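Local coordinates for LipS lipolytic enzyme (Unidentified, PDB 4FBL), which probably hydrolyses ester bonds of lipids, as a thermostable, metagenome-derived lipase of the alpha/beta-hydrolase fold, at residues L45-V56 against F74-P84; V209-V217 against E238-S246. All coordinates share one frame; numbering follows the deposited sequence.

Interaction 1. Residues L45-V56 against F74-P84; sequences LYSVGSRIGVLV and FARAGYTVATP
Strand 80-83 is hydrogen-bonded on both flanks by segment 45-56, antiparallel to strand 45-47 and parallel to strand 52-56, at the edge of the central alpha/beta-hydrolase sheet; helix 68-76 makes the beta-alpha-beta crossover between the parallel pair. Leu-45 and Ser-47 each form a two-bond pair, with Thr-83 and Val-81. On the parallel flank Thr-80 N donates to Ile-52 O, Val-54 N to Thr-80 O, Ala-82 N to Val-54 O and Val-56 N to Ala-82 O (2.7 Å). The turn between the two flanking strands is gripped by Thr-80: OG1, set anti to its own carbonyl carbon (chi1 -62°), donates to Ser-50 O (2.7 Å), in the carbonyl plane and on a lone pair, and accepts from Gly-49 N (2.8 Å). A valine here would probably leave the Gly-49 N-H and Ser-50 carbonyl without their shared partner. Gly-78, ending the helix in a Schellman motif, takes Ser-50 N on its carbonyl oxygen. On the sheet face carrying Val-54 and Val-81, Val-54 CG1 meets Phe-74 CD2 at 3.8 Å, with CG2 over one ring face, while Val-56 CG2 comes to the ring edge. At the end of helix 68-76 a water accepts from Ser-47 OG (2.6 Å) and donates to Ala-75 O and Tyr-79 O. Polar grips thus fix the turn, while apolar packing seats the crossover helix.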
ATOM      1  N   LEU C  45       9.563  13.923 -22.732  1.00 29.97           N
ATOM      2  CA  LEU C  45      10.828  14.343 -23.335  1.00 30.96           C
ATOM      3  C   LEU C  45      11.747  13.130 -23.451  1.00 30.45           C
ATOM      4  O   LEU C  45      11.983  12.441 -22.468  1.00 30.56           O
ATOM      5  CB  LEU C  45      11.435  15.462 -22.478  1.00 32.20           C
ATOM      6  CG  LEU C  45      12.957  15.785 -22.390  1.00 38.35           C
ATOM      7  CD1 LEU C  45      13.845  15.224 -23.512  1.00 40.15           C
ATOM      8  CD2 LEU C  45      13.232  17.279 -22.127  1.00 36.91           C
ATOM      9  N   TYR C  46      12.167  12.816 -24.681  1.00 29.76           N
ATOM     10  CA  TYR C  46      13.055  11.725 -25.024  1.00 29.71           C
ATOM     11  C   TYR C  46      14.209  12.439 -25.762  1.00 30.82           C
ATOM     12  O   TYR C  46      13.966  13.359 -26.579  1.00 31.15           O
ATOM     13  CB  TYR C  46      12.356  10.675 -25.919  1.00 30.03           C
ATOM     14  CG  TYR C  46      11.370   9.879 -25.129  1.00 34.11           C
ATOM     15  CD1 TYR C  46      11.798   8.800 -24.296  1.00 33.18           C
ATOM     16  CD2 TYR C  46      10.008  10.209 -25.143  1.00 32.97           C
ATOM     17  CE1 TYR C  46      10.896   8.099 -23.498  1.00 32.66           C
ATOM     18  CE2 TYR C  46       9.084   9.498 -24.333  1.00 37.08           C
ATOM     19  CZ  TYR C  46       9.537   8.463 -23.511  1.00 36.41           C
ATOM     20  OH  TYR C  46       8.623   7.755 -22.757  1.00 34.78           O
ATOM     21  N   SER C  47      15.452  12.134 -25.402  1.00 29.26           N
ATOM     22  CA  SER C  47      16.593  12.808 -26.048  1.00 30.64           C
ATOM     23  C   SER C  47      17.684  11.763 -26.111  1.00 29.75           C
ATOM     24  O   SER C  47      17.958  11.119 -25.096  1.00 27.91           O
ATOM     25  CB  SER C  47      17.005  14.025 -25.244  1.00 29.86           C
ATOM     26  OG  SER C  47      18.257  14.500 -25.720  1.00 33.48           O
ATOM     27  N   VAL C  48      18.232  11.498 -27.303  1.00 29.38           N
ATOM     28  CA  VAL C  48      19.245  10.440 -27.367  1.00 29.41           C
ATOM     29  C   VAL C  48      20.632  11.103 -27.339  1.00 28.94           C
ATOM     30  O   VAL C  48      20.832  12.087 -28.024  1.00 27.63           O
ATOM     31  CB  VAL C  48      19.098   9.658 -28.639  1.00 30.92           C
ATOM     32  CG1 VAL C  48      20.187   8.490 -28.736  1.00 27.93           C
ATOM     33  CG2 VAL C  48      17.628   9.207 -28.795  1.00 31.09           C
ATOM     34  N   GLY C  49      21.567  10.579 -26.546  1.00 27.70           N
ATOM     35  CA  GLY C  49      22.874  11.258 -26.347  1.00 28.27           C
ATOM     36  C   GLY C  49      23.926  10.162 -26.157  1.00 26.80           C
ATOM     37  O   GLY C  49      23.954   9.214 -26.914  1.00 27.47           O
ATOM     38  N   SER C  50      24.689  10.214 -25.065  1.00 28.10           N
ATOM     39  CA  SER C  50      25.677   9.153 -24.757  1.00 27.52           C
ATOM     40  C   SER C  50      25.164   7.858 -24.212  1.00 28.36           C
ATOM     41  O   SER C  50      23.954   7.642 -24.014  1.00 26.89           O
ATOM     42  CB  SER C  50      26.758   9.622 -23.811  1.00 29.86           C
ATOM     43  OG  SER C  50      26.228  10.073 -22.558  1.00 29.79           O
ATOM     44  N   ARG C  51      26.140   7.010 -23.982  1.00 25.82           N
ATOM     45  CA  ARG C  51      26.003   5.726 -23.399  1.00 24.92           C
ATOM     46  C   ARG C  51      25.559   5.784 -21.920  1.00 23.73           C
ATOM     47  O   ARG C  51      25.276   4.790 -21.338  1.00 24.32           O
ATOM     48  CB  ARG C  51      27.321   5.010 -23.529  1.00 26.77           C
ATOM     49  CG  ARG C  51      28.547   5.755 -22.979  1.00 31.12           C
ATOM     50  CD  ARG C  51      29.846   5.179 -23.524  1.00 37.42           C
ATOM     51  NE  ARG C  51      31.050   5.557 -22.786  1.00 43.21           N
ATOM     52  CZ  ARG C  51      31.965   6.407 -23.217  1.00 41.85           C
ATOM     53  NH1 ARG C  51      31.821   6.966 -24.379  1.00 41.22           N
ATOM     54  NH2 ARG C  51      33.012   6.702 -22.477  1.00 42.80           N
ATOM     55  N   ILE C  52      25.501   6.961 -21.339  1.00 21.81           N
ATOM     56  CA  ILE C  52      24.951   7.061 -19.950  1.00 22.99           C
ATOM     57  C   ILE C  52      23.534   7.670 -20.023  1.00 21.64           C
ATOM     58  O   ILE C  52      23.367   8.702 -20.652  1.00 22.82           O
ATOM     59  CB  ILE C  52      25.855   7.891 -19.093  1.00 21.48           C
ATOM     60  CG1 ILE C  52      27.240   7.162 -18.946  1.00 22.31           C
ATOM     61  CG2 ILE C  52      25.237   8.046 -17.604  1.00 22.35           C
ATOM     62  CD1 ILE C  52      28.318   8.149 -18.387  1.00 21.09           C
ATOM     63  N   GLY C  53      22.542   7.017 -19.419  1.00 20.40           N
ATOM     64  CA  GLY C  53      21.144   7.526 -19.564  1.00 20.60           C
ATOM     65  C   GLY C  53      20.427   7.810 -18.226  1.00 20.26           C
ATOM     66  O   GLY C  53      20.804   7.248 -17.198  1.00 20.08           O
ATOM     67  N   VAL C  54      19.438   8.691 -18.248  1.00 20.37           N
ATOM     68  CA  VAL C  54      18.718   9.108 -17.018  1.00 20.15           C
ATOM     69  C   VAL C  54      17.226   8.938 -17.287  1.00 19.82           C
ATOM     70  O   VAL C  54      16.712   9.514 -18.286  1.00 20.12           O
ATOM     71  CB  VAL C  54      18.962  10.603 -16.616  1.00 19.79           C
ATOM     72  CG1 VAL C  54      18.409  10.914 -15.188  1.00 16.20           C
ATOM     73  CG2 VAL C  54      20.472  10.959 -16.694  1.00 20.93           C
ATOM     74  N   LEU C  55      16.535   8.241 -16.365  1.00 17.95           N
ATOM     75  CA  LEU C  55      15.097   8.066 -16.441  1.00 15.67           C
ATOM     76  C   LEU C  55      14.558   9.097 -15.466  1.00 16.68           C
ATOM     77  O   LEU C  55      15.011   9.137 -14.323  1.00 14.51           O
ATOM     78  CB  LEU C  55      14.771   6.629 -15.972  1.00 16.57           C
ATOM     79  CG  LEU C  55      13.431   6.059 -16.499  1.00 17.01           C
ATOM     80  CD1 LEU C  55      13.333   4.562 -16.118  1.00 13.67           C
ATOM     81  CD2 LEU C  55      12.211   6.764 -15.896  1.00 14.28           C
ATOM     82  N   VAL C  56      13.632   9.959 -15.927  1.00 16.30           N
ATOM     83  CA  VAL C  56      13.092  11.037 -15.118  1.00 14.72           C
ATOM     84  C   VAL C  56      11.606  10.899 -14.948  1.00 16.67           C
ATOM     85  O   VAL C  56      10.892  10.947 -15.940  1.00 16.17           O
ATOM     86  CB  VAL C  56      13.379  12.443 -15.753  1.00 15.15           C
ATOM     87  CG1 VAL C  56      12.947  13.530 -14.763  1.00 13.62           C
ATOM     88  CG2 VAL C  56      14.886  12.556 -16.116  1.00 14.67           C
ATOM     89  N   PHE C  74      19.838  17.607 -18.118  1.00 24.38           N
ATOM     90  CA  PHE C  74      20.585  16.407 -18.371  1.00 23.52           C
ATOM     91  C   PHE C  74      20.790  16.220 -19.876  1.00 24.51           C
ATOM     92  O   PHE C  74      21.806  15.670 -20.274  1.00 23.48           O
ATOM     93  CB  PHE C  74      19.860  15.106 -17.854  1.00 23.01           C
ATOM     94  CG  PHE C  74      19.538  15.097 -16.362  1.00 23.61           C
ATOM     95  CD1 PHE C  74      20.502  15.520 -15.405  1.00 17.48           C
ATOM     96  CD2 PHE C  74      18.259  14.645 -15.923  1.00 19.78           C
ATOM     97  CE1 PHE C  74      20.225  15.512 -14.053  1.00 21.36           C
ATOM     98  CE2 PHE C  74      17.935  14.641 -14.543  1.00 21.88           C
ATOM     99  CZ  PHE C  74      18.963  15.051 -13.567  1.00 19.05           C
ATOM    100  N   ALA C  75      19.779  16.517 -20.699  1.00 24.38           N
ATOM    101  CA  ALA C  75      19.992  16.393 -22.158  1.00 26.98           C
ATOM    102  C   ALA C  75      21.088  17.387 -22.718  1.00 28.52           C
ATOM    103  O   ALA C  75      21.942  16.956 -23.503  1.00 28.34           O
ATOM    104  CB  ALA C  75      18.719  16.470 -22.966  1.00 25.18           C
ATOM    105  N   ARG C  76      21.080  18.651 -22.294  1.00 30.82           N
ATOM    106  CA  ARG C  76      22.172  19.567 -22.674  1.00 33.75           C
ATOM    107  C   ARG C  76      23.519  19.108 -22.191  1.00 34.89           C
ATOM    108  O   ARG C  76      24.515  19.474 -22.788  1.00 35.72           O
ATOM    109  CB  ARG C  76      21.980  20.943 -22.139  1.00 34.28           C
ATOM    110  CG  ARG C  76      20.795  21.538 -22.672  1.00 36.31           C
ATOM    111  CD  ARG C  76      20.852  22.953 -22.376  1.00 41.82           C
ATOM    112  NE  ARG C  76      19.537  23.361 -22.771  1.00 46.15           N
ATOM    113  CZ  ARG C  76      18.555  23.581 -21.912  1.00 48.07           C
ATOM    114  NH1 ARG C  76      18.766  23.497 -20.579  1.00 41.56           N
ATOM    115  NH2 ARG C  76      17.378  23.908 -22.415  1.00 45.79           N
ATOM    116  N   ALA C  77      23.579  18.316 -21.119  1.00 33.07           N
ATOM    117  CA  ALA C  77      24.873  17.844 -20.704  1.00 30.68           C
ATOM    118  C   ALA C  77      25.285  16.646 -21.554  1.00 29.69           C
ATOM    119  O   ALA C  77      26.409  16.171 -21.465  1.00 29.97           O
ATOM    120  CB  ALA C  77      24.906  17.577 -19.243  1.00 31.40           C
ATOM    121  N   GLY C  78      24.412  16.149 -22.429  1.00 27.44           N
ATOM    122  CA  GLY C  78      24.870  15.087 -23.336  1.00 24.64           C
ATOM    123  C   GLY C  78      24.353  13.707 -23.035  1.00 23.70           C
ATOM    124  O   GLY C  78      24.518  12.796 -23.820  1.00 24.51           O
ATOM    125  N   TYR C  79      23.677  13.537 -21.880  1.00 23.07           N
ATOM    126  CA  TYR C  79      23.115  12.219 -21.484  1.00 21.22           C
ATOM    127  C   TYR C  79      21.922  11.816 -22.368  1.00 19.94           C
ATOM    128  O   TYR C  79      21.252  12.684 -22.802  1.00 21.64           O
ATOM    129  CB  TYR C  79      22.663  12.263 -19.976  1.00 19.53           C
ATOM    130  CG  TYR C  79      23.883  12.503 -19.067  1.00 19.68           C
ATOM    131  CD1 TYR C  79      24.885  11.534 -18.966  1.00 22.02           C
ATOM    132  CD2 TYR C  79      24.069  13.724 -18.419  1.00 20.45           C
ATOM    133  CE1 TYR C  79      26.065  11.763 -18.231  1.00 21.95           C
ATOM    134  CE2 TYR C  79      25.251  13.942 -17.621  1.00 23.35           C
ATOM    135  CZ  TYR C  79      26.218  12.974 -17.562  1.00 24.53           C
ATOM    136  OH  TYR C  79      27.322  13.179 -16.749  1.00 23.61           O
ATOM    137  N   THR C  80      21.692  10.541 -22.602  1.00 19.76           N
ATOM    138  CA  THR C  80      20.380  10.033 -23.089  1.00 22.56           C
ATOM    139  C   THR C  80      19.343  10.208 -21.926  1.00 23.20           C
ATOM    140  O   THR C  80      19.729  10.021 -20.745  1.00 23.66           O
ATOM    141  CB  THR C  80      20.524   8.570 -23.530  1.00 24.57           C
ATOM    142  OG1 THR C  80      21.465   8.503 -24.635  1.00 26.42           O
ATOM    143  CG2 THR C  80      19.205   7.936 -23.998  1.00 21.23           C
ATOM    144  N   VAL C  81      18.126  10.676 -22.263  1.00 21.59           N
ATOM    145  CA  VAL C  81      17.094  11.119 -21.300  1.00 21.16           C
ATOM    146  C   VAL C  81      15.745  10.522 -21.697  1.00 20.95           C
ATOM    147  O   VAL C  81      15.339  10.641 -22.878  1.00 21.17           O
ATOM    148  CB  VAL C  81      16.953  12.661 -21.147  1.00 21.73           C
ATOM    149  CG1 VAL C  81      15.926  12.997 -20.039  1.00 16.60           C
ATOM    150  CG2 VAL C  81      18.299  13.339 -20.710  1.00 20.19           C
ATOM    151  N   ALA C  82      15.079   9.833 -20.761  1.00 19.39           N
ATOM    152  CA  ALA C  82      13.641   9.435 -20.936  1.00 18.57           C
ATOM    153  C   ALA C  82      12.861  10.064 -19.787  1.00 18.81           C
ATOM    154  O   ALA C  82      13.103   9.702 -18.602  1.00 16.85           O
ATOM    155  CB  ALA C  82      13.461   7.893 -20.910  1.00 20.12           C
ATOM    156  N   THR C  83      11.898  10.954 -20.133  1.00 18.15           N
ATOM    157  CA  THR C  83      11.034  11.596 -19.190  1.00 18.14           C
ATOM    158  C   THR C  83       9.627  11.205 -19.636  1.00 18.81           C
ATOM    159  O   THR C  83       9.019  11.925 -20.400  1.00 20.17           O
ATOM    160  CB  THR C  83      11.155  13.124 -19.235  1.00 19.74           C
ATOM    161  OG1 THR C  83      12.539  13.401 -19.105  1.00 22.30           O
ATOM    162  CG2 THR C  83      10.412  13.773 -18.018  1.00 16.89           C
ATOM    163  N   PRO C  84       9.102  10.063 -19.167  1.00 17.71           N
ATOM    164  CA  PRO C  84       7.804   9.577 -19.691  1.00 17.87           C
ATOM    165  C   PRO C  84       6.599  10.333 -19.180  1.00 17.38           C
ATOM    166  O   PRO C  84       6.630  10.871 -18.075  1.00 18.37           O
ATOM    167  CB  PRO C  84       7.703   8.117 -19.133  1.00 18.88           C
ATOM    168  CG  PRO C  84       8.648   8.118 -17.914  1.00 20.39           C
ATOM    169  CD  PRO C  84       9.776   9.086 -18.301  1.00 16.88           C
TER
HETATM  170  O   HOH W   1      20.785  14.347 -25.057  1.00 26.95           O
HETATM  171  O   HOH W   2       8.142  11.899 -16.142  1.00 20.69           O

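Interaction 2. Residues V209-V217 against E238-S246; sequences VAEMLLPRV and ELIYNGIGS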
ATOM      1  N   VAL C 209       4.909  -0.371  -1.447  1.00 17.71           N
ATOM      2  CA  VAL C 209       5.778  -1.362  -2.069  1.00 15.68           C
ATOM      3  C   VAL C 209       7.211  -0.822  -2.018  1.00 17.77           C
ATOM      4  O   VAL C 209       8.140  -1.531  -1.602  1.00 18.05           O
ATOM      5  CB  VAL C 209       5.328  -1.758  -3.480  1.00 17.75           C
ATOM      6  CG1 VAL C 209       6.464  -2.607  -4.207  1.00 12.14           C
ATOM      7  CG2 VAL C 209       3.977  -2.558  -3.388  1.00 18.52           C
ATOM      8  N   ALA C 210       7.391   0.472  -2.332  1.00 18.12           N
ATOM      9  CA  ALA C 210       8.744   1.084  -2.275  1.00 16.97           C
ATOM     10  C   ALA C 210       9.331   1.054  -0.938  1.00 18.58           C
ATOM     11  O   ALA C 210      10.573   0.733  -0.793  1.00 19.01           O
ATOM     12  CB  ALA C 210       8.733   2.598  -2.789  1.00 18.16           C
ATOM     13  N   GLU C 211       8.534   1.503   0.057  1.00 17.75           N
ATOM     14  CA  GLU C 211       9.009   1.406   1.413  1.00 17.61           C
ATOM     15  C   GLU C 211       9.491  -0.029   1.785  1.00 19.20           C
ATOM     16  O   GLU C 211      10.517  -0.193   2.466  1.00 19.60           O
ATOM     17  CB  GLU C 211       7.931   1.839   2.419  1.00 18.06           C
ATOM     18  CG  GLU C 211       8.615   1.975   3.823  1.00 22.84           C
ATOM     19  CD  GLU C 211       7.613   2.455   4.971  1.00 29.87           C
ATOM     20  OE1 GLU C 211       6.504   2.863   4.681  1.00 27.64           O
ATOM     21  OE2 GLU C 211       7.963   2.454   6.157  1.00 33.61           O
ATOM     22  N   MET C 212       8.703  -1.042   1.451  1.00 19.34           N
ATOM     23  CA  MET C 212       9.063  -2.435   1.814  1.00 20.55           C
ATOM     24  C   MET C 212      10.348  -2.970   1.057  1.00 21.66           C
ATOM     25  O   MET C 212      11.108  -3.807   1.587  1.00 18.93           O
ATOM     26  CB  MET C 212       7.863  -3.345   1.509  1.00 19.85           C
ATOM     27  CG  MET C 212       7.930  -4.705   2.328  1.00 25.27           C
ATOM     28  SD  MET C 212       6.527  -5.791   2.095  1.00 25.74           S
ATOM     29  CE  MET C 212       5.129  -4.619   2.426  1.00 22.13           C
ATOM     30  N   LEU C 213      10.597  -2.452  -0.166  1.00 20.95           N
ATOM     31  CA  LEU C 213      11.850  -2.718  -0.894  1.00 20.42           C
ATOM     32  C   LEU C 213      13.152  -2.019  -0.423  1.00 22.62           C
ATOM     33  O   LEU C 213      14.254  -2.414  -0.839  1.00 23.93           O
ATOM     34  CB  LEU C 213      11.650  -2.335  -2.337  1.00 18.86           C
ATOM     35  CG  LEU C 213      10.717  -3.216  -3.109  1.00 19.34           C
ATOM     36  CD1 LEU C 213      10.422  -2.656  -4.565  1.00 18.26           C
ATOM     37  CD2 LEU C 213      11.340  -4.609  -3.277  1.00 18.81           C
ATOM     38  N   LEU C 214      13.054  -0.996   0.421  1.00 20.84           N
ATOM     39  CA  LEU C 214      14.188  -0.225   0.787  1.00 21.05           C
ATOM     40  C   LEU C 214      15.494  -1.025   1.082  1.00 22.36           C
ATOM     41  O   LEU C 214      16.533  -0.644   0.595  1.00 23.33           O
ATOM     42  CB  LEU C 214      13.835   0.687   1.957  1.00 19.84           C
ATOM     43  CG  LEU C 214      13.083   2.010   1.655  1.00 22.05           C
ATOM     44  CD1 LEU C 214      12.503   2.703   2.942  1.00 19.94           C
ATOM     45  CD2 LEU C 214      13.949   3.001   0.909  1.00 18.27           C
ATOM     46  N   PRO C 215      15.453  -2.111   1.918  1.00 23.08           N
ATOM     47  CA  PRO C 215      16.677  -2.881   2.272  1.00 23.29           C
ATOM     48  C   PRO C 215      17.359  -3.434   0.990  1.00 21.83           C
ATOM     49  O   PRO C 215      18.561  -3.611   0.920  1.00 24.16           O
ATOM     50  CB  PRO C 215      16.096  -4.063   3.120  1.00 22.22           C
ATOM     51  CG  PRO C 215      14.907  -3.327   3.852  1.00 25.79           C
ATOM     52  CD  PRO C 215      14.265  -2.626   2.636  1.00 22.78           C
ATOM     53  N   ARG C 216      16.598  -3.658  -0.045  1.00 21.35           N
ATOM     54  CA  ARG C 216      17.154  -4.111  -1.315  1.00 22.26           C
ATOM     55  C   ARG C 216      17.810  -3.075  -2.203  1.00 21.92           C
ATOM     56  O   ARG C 216      18.522  -3.440  -3.165  1.00 22.80           O
ATOM     57  CB  ARG C 216      16.063  -4.702  -2.132  1.00 23.37           C
ATOM     58  CG  ARG C 216      15.721  -6.144  -1.860  1.00 29.32           C
ATOM     59  CD  ARG C 216      14.527  -6.322  -2.731  1.00 37.44           C
ATOM     60  NE  ARG C 216      14.387  -7.659  -3.214  1.00 43.35           N
ATOM     61  CZ  ARG C 216      14.452  -8.090  -4.469  1.00 40.75           C
ATOM     62  NH1 ARG C 216      14.680  -7.326  -5.531  1.00 30.93           N
ATOM     63  NH2 ARG C 216      14.246  -9.389  -4.616  1.00 42.78           N
ATOM     64  N   VAL C 217      17.602  -1.801  -1.908  1.00 22.09           N
ATOM     65  CA  VAL C 217      18.257  -0.735  -2.712  1.00 22.00           C
ATOM     66  C   VAL C 217      19.719  -0.658  -2.295  1.00 23.88           C
ATOM     67  O   VAL C 217      19.966  -0.455  -1.124  1.00 22.21           O
ATOM     68  CB  VAL C 217      17.654   0.664  -2.463  1.00 22.42           C
ATOM     69  CG1 VAL C 217      18.433   1.699  -3.252  1.00 21.17           C
ATOM     70  CG2 VAL C 217      16.162   0.684  -2.850  1.00 15.83           C
ATOM     71  N   GLU C 238      14.331  11.013   5.631  1.00 25.83           N
ATOM     72  CA  GLU C 238      15.027  10.249   6.706  1.00 28.26           C
ATOM     73  C   GLU C 238      14.736   8.760   6.627  1.00 27.34           C
ATOM     74  O   GLU C 238      15.638   7.932   6.776  1.00 27.89           O
ATOM     75  CB  GLU C 238      14.729  10.833   8.110  1.00 29.59           C
ATOM     76  CG  GLU C 238      15.351  12.256   8.214  1.00 35.07           C
ATOM     77  CD  GLU C 238      14.818  13.136   9.343  1.00 47.80           C
ATOM     78  OE1 GLU C 238      15.701  13.697  10.054  1.00 55.32           O
ATOM     79  OE2 GLU C 238      13.568  13.317   9.495  1.00 48.23           O
ATOM     80  N   LEU C 239      13.476   8.466   6.326  1.00 26.35           N
ATOM     81  CA  LEU C 239      12.974   7.139   6.164  1.00 26.62           C
ATOM     82  C   LEU C 239      13.809   6.387   5.121  1.00 26.68           C
ATOM     83  O   LEU C 239      14.299   5.265   5.363  1.00 24.65           O
ATOM     84  CB  LEU C 239      11.519   7.254   5.635  1.00 26.28           C
ATOM     85  CG  LEU C 239      10.377   6.270   5.948  1.00 32.32           C
ATOM     86  CD1 LEU C 239       9.644   5.644   4.758  1.00 31.38           C
ATOM     87  CD2 LEU C 239      10.652   5.205   7.142  1.00 33.01           C
ATOM     88  N   ILE C 240      13.942   7.008   3.936  1.00 23.68           N
ATOM     89  CA  ILE C 240      14.801   6.456   2.905  1.00 21.96           C
ATOM     90  C   ILE C 240      16.279   6.370   3.335  1.00 24.07           C
ATOM     91  O   ILE C 240      16.945   5.350   3.137  1.00 24.44           O
ATOM     92  CB  ILE C 240      14.658   7.301   1.609  1.00 21.52           C
ATOM     93  CG1 ILE C 240      13.161   7.267   1.191  1.00 17.89           C
ATOM     94  CG2 ILE C 240      15.585   6.763   0.479  1.00 18.04           C
ATOM     95  CD1 ILE C 240      12.802   8.291   0.120  1.00 27.35           C
ATOM     96  N   TYR C 241      16.809   7.440   3.897  1.00 25.49           N
ATOM     97  CA  TYR C 241      18.225   7.439   4.223  1.00 26.77           C
ATOM     98  C   TYR C 241      18.522   6.274   5.182  1.00 27.75           C
ATOM     99  O   TYR C 241      19.487   5.523   5.011  1.00 27.59           O
ATOM    100  CB  TYR C 241      18.608   8.795   4.818  1.00 26.28           C
ATOM    101  CG  TYR C 241      20.107   8.899   5.163  1.00 29.48           C
ATOM    102  CD1 TYR C 241      21.016   9.375   4.213  1.00 27.06           C
ATOM    103  CD2 TYR C 241      20.607   8.462   6.446  1.00 30.67           C
ATOM    104  CE1 TYR C 241      22.382   9.497   4.499  1.00 27.46           C
ATOM    105  CE2 TYR C 241      21.997   8.533   6.733  1.00 29.99           C
ATOM    106  CZ  TYR C 241      22.867   9.072   5.759  1.00 29.69           C
ATOM    107  OH  TYR C 241      24.244   9.176   5.962  1.00 31.06           O
ATOM    108  N   ASN C 242      17.650   6.099   6.167  1.00 29.39           N
ATOM    109  CA  ASN C 242      17.877   5.108   7.210  1.00 30.24           C
ATOM    110  C   ASN C 242      17.537   3.678   6.772  1.00 31.38           C
ATOM    111  O   ASN C 242      18.035   2.780   7.376  1.00 32.14           O
ATOM    112  CB  ASN C 242      17.002   5.438   8.446  1.00 30.24           C
ATOM    113  CG  ASN C 242      17.428   6.685   9.171  1.00 34.91           C
ATOM    114  OD1 ASN C 242      18.636   7.016   9.286  1.00 34.63           O
ATOM    115  ND2 ASN C 242      16.421   7.382   9.728  1.00 35.41           N
ATOM    116  N   GLY C 243      16.668   3.477   5.766  1.00 30.41           N
ATOM    117  CA  GLY C 243      16.248   2.148   5.339  1.00 27.28           C
ATOM    118  C   GLY C 243      16.945   1.484   4.154  1.00 28.29           C
ATOM    119  O   GLY C 243      16.864   0.257   3.992  1.00 24.98           O
ATOM    120  N   ILE C 244      17.650   2.254   3.313  1.00 27.35           N
ATOM    121  CA  ILE C 244      18.306   1.621   2.195  1.00 27.88           C
ATOM    122  C   ILE C 244      19.566   0.884   2.599  1.00 28.67           C
ATOM    123  O   ILE C 244      20.252   1.259   3.553  1.00 29.40           O
ATOM    124  CB  ILE C 244      18.789   2.664   1.103  1.00 28.83           C
ATOM    125  CG1 ILE C 244      19.607   3.804   1.751  1.00 26.68           C
ATOM    126  CG2 ILE C 244      17.623   3.155   0.296  1.00 25.35           C
ATOM    127  CD1 ILE C 244      20.276   4.702   0.668  1.00 33.21           C
ATOM    128  N   GLY C 245      19.935  -0.096   1.791  1.00 29.07           N
ATOM    129  CA  GLY C 245      21.145  -0.898   2.027  1.00 27.94           C
ATOM    130  C   GLY C 245      22.347  -0.279   1.368  1.00 27.52           C
ATOM    131  O   GLY C 245      23.441  -0.780   1.560  1.00 26.80           O
ATOM    132  N   SER C 246      22.174   0.820   0.591  1.00 27.02           N
ATOM    133  CA  SER C 246      23.314   1.523  -0.044  1.00 28.23           C
ATOM    134  C   SER C 246      24.428   1.934   0.899  1.00 28.49           C
ATOM    135  O   SER C 246      24.186   2.516   1.951  1.00 29.82           O
ATOM    136  CB  SER C 246      22.812   2.761  -0.802  1.00 27.44           C
ATOM    137  OG  SER C 246      21.624   2.394  -1.508  1.00 27.64           O
TER
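Leu-214 and Ile-244 bring their CA atoms to 4.7 Å where the chain leaves helix 200-213 and helix 235-243, and Ile-244 CA points its hydrogen almost straight at Leu-214 O (3.3 Å, 167° at the hydrogen). Further on, Gly-245 N gives a weak, bent hydrogen bond to Val-217 O (2.9 Å, 129°). Leu-214 carries most of the apolar packing: its CD2 branch meets Ile-244 CG2 at 3.7 Å and Ile-240 CG2 at 4.1 Å, while CD1 touches Leu-239 O. Ile-244 holds CG1 between its backbone N and carbonyl carbon (chi1 51°), which leaves CG2 directed at both Leu-214 CD2 and Val-217 CB (3.7 Å). The Gly-243 carbonyl oxygen lies against Leu-214 CB. Toward the N-terminal side of the contact, the extended Glu-211 lays its carboxylate carbon CD against Leu-239 CD1 (3.8 Å), the two side chains crossing at about a right angle; its OE2 forms a salt bridge with Arg-156 of the second subunit. Helix 129-140 packs on Leu-214 through Val-135, strand 221-226 meets Ile-240 through Ile-223, and Lys-249 of strand 249-254 touches Ile-244, so the two helix ends meet beside the sheet.

How the interactions relate
Both segments of interaction 1 precede those of interaction 2 in the chain; the centres are 26 Å apart and the nearest atoms about 14 Å, so the two do not meet directly. The central mixed sheet relates them: 45-56 against 74-84 builds its edge with strands 45-47, 80-83 and 52-57, whereas 209-217 against 238-246 joins the ends of helices 200-213 and 235-243, which precede strands 221-226 and 249-254 at the other end of the strand order. Strands 121-127 and 147-151 lie between. The probable nucleophile Ser-128 follows strand 121-127 on a GxSxG elbow, so interaction 1 forms one edge of the sheet carrying this likely catalytic centre, and interaction 2 joins helices leading into its far strands.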